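Local coordinates for enoyl-acyl carrier protein reductase (Uncultured bacterium, PDB 6KIA), which probably reduces the double bond of enoyl-acyl carrier proteins with NADH, in the elongation cycle of fatty acid synthesis, and is associated with triclosan resistance, at residues Glu274-Cys288 / Met410-Leu424. Numbering follows the deposited sequence.
Sequences EDAWKQGIKATVYNC and MFHESSNPAGPVLWL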
# COMPACT_ATOMS: atom_id res chain seq x y z
N GLU A 274 16.48 3.92 -2.87
CA GLU A 274 17.59 4.88 -2.94
C GLU A 274 18.92 4.18 -3.27
O GLU A 274 19.68 4.66 -4.13
CB GLU A 274 17.69 5.65 -1.62
CG GLU A 274 16.49 6.54 -1.38
CD GLU A 274 16.43 7.12 0.03
OE1 GLU A 274 16.93 6.47 0.97
OE2 GLU A 274 15.89 8.24 0.18
N ASP A 275 19.15 3.02 -2.65
CA ASP A 275 20.38 2.26 -2.90
C ASP A 275 20.42 1.81 -4.35
O ASP A 275 21.46 1.92 -5.02
CB ASP A 275 20.48 1.00 -2.02
CG ASP A 275 20.65 1.30 -0.54
OD1 ASP A 275 21.14 2.39 -0.18
OD2 ASP A 275 20.36 0.38 0.27
N ALA A 276 19.29 1.30 -4.85
CA ALA A 276 19.20 0.88 -6.25
C ALA A 276 19.43 2.04 -7.22
O ALA A 276 20.11 1.88 -8.24
CB ALA A 276 17.84 0.18 -6.52
N TRP A 277 18.86 3.20 -6.90
CA TRP A 277 18.97 4.39 -7.74
C TRP A 277 20.42 4.83 -7.88
O TRP A 277 20.86 5.22 -8.97
CB TRP A 277 18.13 5.54 -7.19
CG TRP A 277 18.00 6.74 -8.08
CD1 TRP A 277 18.88 7.79 -8.19
CD2 TRP A 277 16.92 7.03 -8.97
NE1 TRP A 277 18.41 8.71 -9.09
CE2 TRP A 277 17.20 8.28 -9.58
CE3 TRP A 277 15.72 6.38 -9.30
CZ2 TRP A 277 16.34 8.88 -10.51
CZ3 TRP A 277 14.87 6.97 -10.23
CH2 TRP A 277 15.18 8.22 -10.82
N LYS A 278 21.17 4.76 -6.78
CA LYS A 278 22.59 5.11 -6.87
C LYS A 278 23.38 4.14 -7.75
O LYS A 278 24.49 4.45 -8.20
CB LYS A 278 23.23 5.17 -5.47
CG LYS A 278 22.52 6.09 -4.51
CD LYS A 278 23.34 6.32 -3.25
CE LYS A 278 22.55 7.12 -2.23
NZ LYS A 278 23.32 7.34 -0.98
N GLN A 279 22.82 2.97 -8.01
CA GLN A 279 23.46 2.01 -8.91
C GLN A 279 22.94 2.12 -10.34
O GLN A 279 23.25 1.27 -11.18
CB GLN A 279 23.29 0.59 -8.38
CG GLN A 279 23.96 0.39 -7.04
CD GLN A 279 23.65 -0.96 -6.42
OE1 GLN A 279 22.51 -1.42 -6.44
NE2 GLN A 279 24.67 -1.60 -5.86
N GLY A 280 22.17 3.17 -10.62
CA GLY A 280 21.69 3.42 -11.97
C GLY A 280 20.40 2.70 -12.31
O GLY A 280 19.94 2.73 -13.46
N ILE A 281 19.82 2.03 -11.32
CA ILE A 281 18.55 1.34 -11.48
C ILE A 281 17.38 2.32 -11.25
O ILE A 281 17.35 3.06 -10.26
CB ILE A 281 18.45 0.14 -10.51
CG1 ILE A 281 19.66 -0.80 -10.66
CG2 ILE A 281 17.12 -0.61 -10.69
CD1 ILE A 281 19.84 -1.72 -9.47
N LYS A 282 16.45 2.35 -12.19
CA LYS A 282 15.30 3.26 -12.11
C LYS A 282 14.17 2.67 -11.26
O LYS A 282 13.16 2.17 -11.78
CB LYS A 282 14.79 3.59 -13.51
CG LYS A 282 15.78 4.38 -14.38
CD LYS A 282 16.35 5.58 -13.66
CE LYS A 282 17.43 6.26 -14.50
NZ LYS A 282 18.20 7.27 -13.71
N ALA A 283 14.36 2.72 -9.95
CA ALA A 283 13.38 2.22 -8.98
C ALA A 283 12.82 3.40 -8.18
O ALA A 283 13.60 4.20 -7.64
CB ALA A 283 14.03 1.18 -8.06
N THR A 284 11.50 3.52 -8.11
CA THR A 284 10.87 4.64 -7.44
C THR A 284 9.75 4.14 -6.52
O THR A 284 8.86 3.39 -6.94
CB THR A 284 10.30 5.66 -8.46
OG1 THR A 284 11.37 6.16 -9.30
CG2 THR A 284 9.61 6.84 -7.75
N VAL A 285 9.81 4.58 -5.27
CA VAL A 285 8.70 4.39 -4.33
C VAL A 285 7.79 5.59 -4.42
O VAL A 285 8.25 6.73 -4.27
CB VAL A 285 9.18 4.24 -2.87
CG1 VAL A 285 7.98 4.23 -1.91
CG2 VAL A 285 10.03 2.97 -2.72
N TYR A 286 6.51 5.35 -4.67
CA TYR A 286 5.54 6.43 -4.71
C TYR A 286 4.78 6.42 -3.42
O TYR A 286 4.00 5.50 -3.17
CB TYR A 286 4.60 6.28 -5.92
CG TYR A 286 5.30 6.45 -7.25
CD1 TYR A 286 5.90 5.35 -7.90
CD2 TYR A 286 5.41 7.69 -7.83
CE1 TYR A 286 6.55 5.52 -9.10
CE2 TYR A 286 6.07 7.87 -9.04
CZ TYR A 286 6.62 6.80 -9.67
OH TYR A 286 7.26 7.02 -10.88
N ASN A 287 5.03 7.43 -2.58
CA ASN A 287 4.32 7.54 -1.30
C ASN A 287 2.93 8.12 -1.53
O ASN A 287 2.77 9.32 -1.85
CB ASN A 287 5.12 8.36 -0.30
CG ASN A 287 6.25 7.56 0.32
OD1 ASN A 287 6.09 6.36 0.61
ND2 ASN A 287 7.41 8.20 0.51
N CYS A 288 1.93 7.25 -1.44
CA CYS A 288 0.56 7.58 -1.87
C CYS A 288 -0.37 7.90 -0.72
O CYS A 288 -0.08 7.55 0.42
CB CYS A 288 -0.01 6.42 -2.69
SG CYS A 288 0.82 6.18 -4.31
N MET A 410 1.72 7.64 -11.65
CA MET A 410 2.81 6.69 -11.51
C MET A 410 3.23 6.17 -12.90
O MET A 410 4.44 6.07 -13.18
CB MET A 410 2.41 5.55 -10.60
CG MET A 410 2.19 6.02 -9.16
SD MET A 410 1.56 4.71 -8.10
CE MET A 410 2.90 3.49 -8.14
N PHE A 411 2.26 5.90 -13.76
CA PHE A 411 2.57 5.34 -15.08
C PHE A 411 3.43 6.31 -15.89
O PHE A 411 4.44 5.91 -16.50
CB PHE A 411 1.29 5.00 -15.85
CG PHE A 411 1.55 4.27 -17.15
CD1 PHE A 411 2.03 2.98 -17.15
CD2 PHE A 411 1.35 4.93 -18.36
CE1 PHE A 411 2.30 2.32 -18.38
CE2 PHE A 411 1.61 4.28 -19.58
CZ PHE A 411 2.08 2.98 -19.58
N HIS A 412 3.06 7.59 -15.88
CA HIS A 412 3.81 8.57 -16.67
C HIS A 412 5.11 9.01 -15.99
O HIS A 412 6.14 9.17 -16.67
CB HIS A 412 2.93 9.78 -17.02
CG HIS A 412 1.86 9.48 -18.01
ND1 HIS A 412 2.13 8.99 -19.28
CD2 HIS A 412 0.51 9.63 -17.95
CE1 HIS A 412 1.00 8.85 -19.94
NE2 HIS A 412 -0.00 9.22 -19.16
N GLU A 413 5.11 9.18 -14.67
CA GLU A 413 6.34 9.54 -14.00
C GLU A 413 7.39 8.43 -14.20
O GLU A 413 8.58 8.71 -14.31
CB GLU A 413 6.10 9.78 -12.51
CG GLU A 413 7.31 10.34 -11.75
CD GLU A 413 7.73 11.73 -12.24
OE1 GLU A 413 6.94 12.42 -12.92
OE2 GLU A 413 8.86 12.14 -11.92
N SER A 414 6.95 7.18 -14.23
CA SER A 414 7.93 6.10 -14.39
C SER A 414 8.60 6.10 -15.76
O SER A 414 9.66 5.53 -15.90
CB SER A 414 7.32 4.74 -14.12
OG SER A 414 6.89 4.63 -12.76
N SER A 415 8.02 6.75 -16.76
CA SER A 415 8.76 6.83 -18.01
C SER A 415 10.02 7.68 -17.84
O SER A 415 11.03 7.42 -18.48
CB SER A 415 7.91 7.38 -19.16
OG SER A 415 7.03 6.39 -19.66
N ASN A 416 9.95 8.69 -16.98
CA ASN A 416 11.11 9.55 -16.71
C ASN A 416 11.09 10.06 -15.28
O ASN A 416 10.75 11.21 -15.03
CB ASN A 416 11.13 10.74 -17.67
CG ASN A 416 12.37 11.59 -17.52
OD1 ASN A 416 13.44 11.09 -17.17
ND2 ASN A 416 12.24 12.89 -17.78
N PRO A 417 11.44 9.19 -14.33
CA PRO A 417 11.24 9.52 -12.91
C PRO A 417 12.21 10.55 -12.34
O PRO A 417 13.41 10.50 -12.64
CB PRO A 417 11.41 8.17 -12.22
CG PRO A 417 12.30 7.36 -13.15
CD PRO A 417 11.89 7.80 -14.54
N ALA A 418 11.70 11.43 -11.48
CA ALA A 418 12.53 12.47 -10.88
C ALA A 418 13.49 11.92 -9.83
O ALA A 418 14.55 12.49 -9.62
CB ALA A 418 11.66 13.54 -10.27
N GLY A 419 13.13 10.82 -9.19
CA GLY A 419 13.95 10.30 -8.11
C GLY A 419 13.47 8.98 -7.56
O GLY A 419 12.45 8.46 -7.99
N PRO A 420 14.20 8.44 -6.59
CA PRO A 420 13.88 7.12 -6.03
C PRO A 420 12.66 7.11 -5.10
O PRO A 420 12.12 6.03 -4.85
CB PRO A 420 15.15 6.75 -5.26
CG PRO A 420 15.78 8.06 -4.91
CD PRO A 420 15.47 8.98 -6.05
N VAL A 421 12.30 8.26 -4.54
CA VAL A 421 11.18 8.36 -3.60
C VAL A 421 10.41 9.65 -3.86
O VAL A 421 10.98 10.75 -3.81
CB VAL A 421 11.65 8.34 -2.12
CG1 VAL A 421 10.43 8.30 -1.20
CG2 VAL A 421 12.59 7.17 -1.82
N LEU A 422 9.12 9.51 -4.17
CA LEU A 422 8.29 10.65 -4.53
C LEU A 422 6.94 10.57 -3.84
O LEU A 422 6.30 9.51 -3.84
CB LEU A 422 8.07 10.71 -6.05
CG LEU A 422 9.33 10.89 -6.90
CD1 LEU A 422 8.99 10.73 -8.38
CD2 LEU A 422 9.91 12.27 -6.60
N TRP A 423 6.51 11.68 -3.26
CA TRP A 423 5.17 11.74 -2.67
C TRP A 423 4.14 12.21 -3.70
O TRP A 423 4.34 13.23 -4.38
CB TRP A 423 5.16 12.69 -1.46
CG TRP A 423 5.46 12.12 -0.11
CD1 TRP A 423 4.57 11.92 0.91
CD2 TRP A 423 6.75 11.74 0.40
NE1 TRP A 423 5.23 11.45 2.02
CE2 TRP A 423 6.56 11.30 1.73
CE3 TRP A 423 8.04 11.70 -0.14
CZ2 TRP A 423 7.61 10.85 2.53
CZ3 TRP A 423 9.09 11.25 0.67
CH2 TRP A 423 8.87 10.83 1.98
N LEU A 424 3.03 11.47 -3.77
CA LEU A 424 1.85 11.89 -4.52
C LEU A 424 0.82 12.35 -3.50
O LEU A 424 0.13 11.52 -2.91
CB LEU A 424 1.31 10.73 -5.37
CG LEU A 424 2.34 10.06 -6.29
CD1 LEU A 424 1.67 8.96 -7.10
CD2 LEU A 424 2.94 11.11 -7.23
O HOH W 1 1.09 10.88 -0.25
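Two parallel neighbours in the Rossmann-type sheet, strands 283-287 and 421-423, meet here with Val285, Tyr286 and Asn287 beside Val421, Leu422 and Trp423, and each strand brings along the end of its preceding helix. Val285 N binds Pro420 O, Leu422 N reaches Val285 O almost head-on (C=O...N 173°), Asn287 N binds Leu422 O, and Leu424 N closes the series on Asn287 O. Thr284 extends it by a side chain: OG1, lying beside its own backbone N, donates to Gly419 O at 2.9 Å.

From the last turn of helix 263-278, the indole of Trp277 packs against the Gly419-Pro420 peptide and the Pro420 ring. Pro420 CD stands 3.9 Å from the centroid of the five-membered ring of Trp277 and Gly419 CA covers the six-membered ring, both CH-pi contacts on one face, while Pro417 O comes to the edge in the ring plane. On the face of the sheet that carries Leu422, the Tyr286 ring lies between Thr284 CG2 and Met410 CG, the latter 3.9 Å from the centroid. Bent back at chi3 (62°), Met410 brings CE to 3.5 Å from Tyr286 CD1. On the side of Val285, Asn287 CB sits squarely over the pyrrole ring of Trp423, 3.6 Å from its centroid, and its ND2 lies over the benzene part while bonding Glu270.

Backbone bonds thus fix the register, and CH-pi contacts to Tyr286 on one face of the strand pair and to Trp423 on the other add side-chain packing to it. Cys288 SG packs on Leu424 CD1 and Met410 SD, which probably helps to place Cys288 in the NADH pocket.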